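Local coordinates for protein uroporphyrinogen III synthase (Thermus thermophilus, PDB 1WCW) that probably catalyses the ring closure of hydroxymethylbilane, with inversion of its last pyrrole, to give uroporphyrinogen III in tetrapyrrole synthesis, at residues 145-150 with 155-160. Sequence-based numbering, arbitrary orientation.
Sequences LLENAL and YRVLPL
Leu150 packs against Val157 and the ring of Tyr155, and carries most of what the helix offers the strand. Leu150 CB lies 3.7 Å from CG2 of Val157. Chi1 of -75° puts CG anti to the carbonyl carbon, beside the backbone N, and from there the two methyls part: Leu150 CD1 stays 4.1 Å from Val157 CG2, and Leu150 CD2 lies 4.3 Å from Tyr155 CD1. The two branched side chains, Leu150 and Val157, cross at about a right angle. The backbone links the two elements directly across the short connection: Tyr155 N donates to Leu150 O at 3.2 Å, fairly straight at 163°, with the donor tilted 26° from the carbonyl plane. Leu150 O also sits at the edge of the Tyr155 ring, near its plane and 3.5 Å from Tyr155 CD1. The far end of the ring is held by a hydrogen bond from OH to Pro128 O. About one helical turn before Leu150, bent Glu147 brings OE1 to 3.9 Å from Val157 CG1, a plain van der Waals touch. Segments 145-150 and 155-160 run roughly antiparallel; helix 144-152 and strand 155-167 form the second half of a beta-alpha-beta crossover that starts from the parallel neighbour, strand 132-137, in the mixed sheet.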
loop_
_atom_site.group_PDB
_atom_site.type_symbol
_atom_site.label_atom_id
_atom_site.label_comp_id
_atom_site.label_asym_id
_atom_site.label_seq_id
_atom_site.Cartn_x
_atom_site.Cartn_y
_atom_site.Cartn_z
ATOM N N LEU A 145 -2.948 -13.966 4.727
ATOM C CA LEU A 145 -3.648 -14.755 3.716
ATOM C C LEU A 145 -2.631 -15.328 2.734
ATOM O O LEU A 145 -2.646 -16.543 2.401
ATOM C CB LEU A 145 -4.699 -13.872 3.047
ATOM C CG LEU A 145 -5.620 -14.553 2.049
ATOM C CD1 LEU A 145 -6.817 -13.651 1.770
ATOM C CD2 LEU A 145 -4.878 -14.806 0.807
ATOM N N LEU A 146 -1.668 -14.514 2.315
ATOM C CA LEU A 146 -0.666 -14.933 1.380
ATOM C C LEU A 146 0.256 -15.918 1.999
ATOM O O LEU A 146 0.620 -16.924 1.366
ATOM C CB LEU A 146 0.100 -13.703 0.886
ATOM C CG LEU A 146 0.490 -13.545 -0.554
ATOM C CD1 LEU A 146 -0.678 -13.973 -1.481
ATOM C CD2 LEU A 146 0.803 -12.046 -0.807
ATOM N N GLU A 147 0.729 -15.634 3.226
ATOM C CA GLU A 147 1.659 -16.522 3.857
ATOM C C GLU A 147 1.121 -17.901 4.106
ATOM O O GLU A 147 1.780 -18.899 3.861
ATOM C CB GLU A 147 2.181 -15.930 5.173
ATOM C CG GLU A 147 3.190 -14.880 4.843
ATOM C CD GLU A 147 4.332 -14.747 5.867
ATOM O OE1 GLU A 147 4.904 -15.753 6.370
ATOM O OE2 GLU A 147 4.702 -13.607 6.154
ATOM N N ASN A 148 -0.129 -17.942 4.506
ATOM C CA ASN A 148 -0.767 -19.200 4.740
ATOM C C ASN A 148 -1.026 -19.913 3.407
ATOM O O ASN A 148 -0.831 -21.154 3.304
ATOM C CB ASN A 148 -2.059 -18.973 5.524
ATOM C CG ASN A 148 -1.787 -18.696 6.981
ATOM O OD1 ASN A 148 -1.144 -19.498 7.650
ATOM N ND2 ASN A 148 -2.265 -17.567 7.481
ATOM N N ALA A 149 -1.468 -19.175 2.378
ATOM C CA ALA A 149 -1.680 -19.843 1.084
ATOM C C ALA A 149 -0.368 -20.428 0.514
ATOM O O ALA A 149 -0.367 -21.543 -0.024
ATOM C CB ALA A 149 -2.272 -18.888 0.111
ATOM N N LEU A 150 0.783 -19.746 0.642
ATOM C CA LEU A 150 2.024 -20.290 0.121
ATOM C C LEU A 150 2.323 -21.597 0.830
ATOM O O LEU A 150 2.770 -22.563 0.173
ATOM C CB LEU A 150 3.175 -19.312 0.332
ATOM C CG LEU A 150 3.124 -18.145 -0.652
ATOM C CD1 LEU A 150 4.091 -17.101 -0.149
ATOM C CD2 LEU A 150 3.422 -18.610 -2.079
ATOM N N TYR A 155 5.041 -24.734 -0.183
ATOM C CA TYR A 155 6.322 -24.089 -0.040
ATOM C C TYR A 155 6.719 -23.712 1.382
ATOM O O TYR A 155 5.886 -23.414 2.229
ATOM C CB TYR A 155 6.303 -22.746 -0.828
ATOM C CG TYR A 155 5.955 -22.905 -2.282
ATOM C CD1 TYR A 155 4.655 -22.663 -2.721
ATOM C CD2 TYR A 155 6.897 -23.306 -3.190
ATOM C CE1 TYR A 155 4.305 -22.820 -4.050
ATOM C CE2 TYR A 155 6.574 -23.485 -4.534
ATOM C CZ TYR A 155 5.256 -23.238 -4.940
ATOM O OH TYR A 155 4.926 -23.444 -6.279
ATOM N N ARG A 156 8.023 -23.709 1.553
ATOM C CA ARG A 156 8.594 -23.100 2.740
ATOM C C ARG A 156 8.690 -21.563 2.386
ATOM O O ARG A 156 9.252 -21.231 1.309
ATOM C CB ARG A 156 9.988 -23.598 3.004
ATOM C CG ARG A 156 10.657 -22.943 4.230
ATOM C CD ARG A 156 12.044 -23.578 4.514
ATOM N NE ARG A 156 12.949 -23.460 3.364
ATOM C CZ ARG A 156 14.144 -24.039 3.239
ATOM N NH1 ARG A 156 14.869 -23.833 2.139
ATOM N NH2 ARG A 156 14.623 -24.831 4.193
ATOM N N VAL A 157 8.232 -20.704 3.263
ATOM C CA VAL A 157 8.250 -19.247 2.984
ATOM C C VAL A 157 9.559 -18.609 3.433
ATOM O O VAL A 157 10.001 -18.845 4.576
ATOM C CB VAL A 157 7.068 -18.530 3.633
ATOM C CG1 VAL A 157 7.156 -16.995 3.385
ATOM C CG2 VAL A 157 5.769 -19.043 3.010
ATOM N N LEU A 158 10.204 -17.836 2.537
ATOM C CA LEU A 158 11.447 -17.097 2.851
ATOM C C LEU A 158 11.017 -15.621 2.798
ATOM O O LEU A 158 10.846 -15.070 1.742
ATOM C CB LEU A 158 12.495 -17.457 1.810
ATOM C CG LEU A 158 13.748 -16.556 1.845
ATOM C CD1 LEU A 158 14.545 -16.804 3.145
ATOM C CD2 LEU A 158 14.566 -16.871 0.654
ATOM N N PRO A 159 10.791 -14.980 3.945
ATOM C CA PRO A 159 10.363 -13.597 3.938
ATOM C C PRO A 159 11.537 -12.664 3.638
ATOM O O PRO A 159 12.646 -12.904 4.151
ATOM C CB PRO A 159 9.814 -13.408 5.349
ATOM C CG PRO A 159 10.712 -14.332 6.161
ATOM C CD PRO A 159 10.924 -15.528 5.325
ATOM N N LEU A 160 11.286 -11.590 2.908
ATOM C CA LEU A 160 12.324 -10.581 2.635
ATOM C C LEU A 160 11.685 -9.248 2.847
ATOM O O LEU A 160 10.790 -8.879 2.125
ATOM C CB LEU A 160 12.804 -10.680 1.187
ATOM C CG LEU A 160 13.491 -12.014 0.809
ATOM C CD1 LEU A 160 13.114 -12.391 -0.608
ATOM C CD2 LEU A 160 15.012 -11.874 0.890
#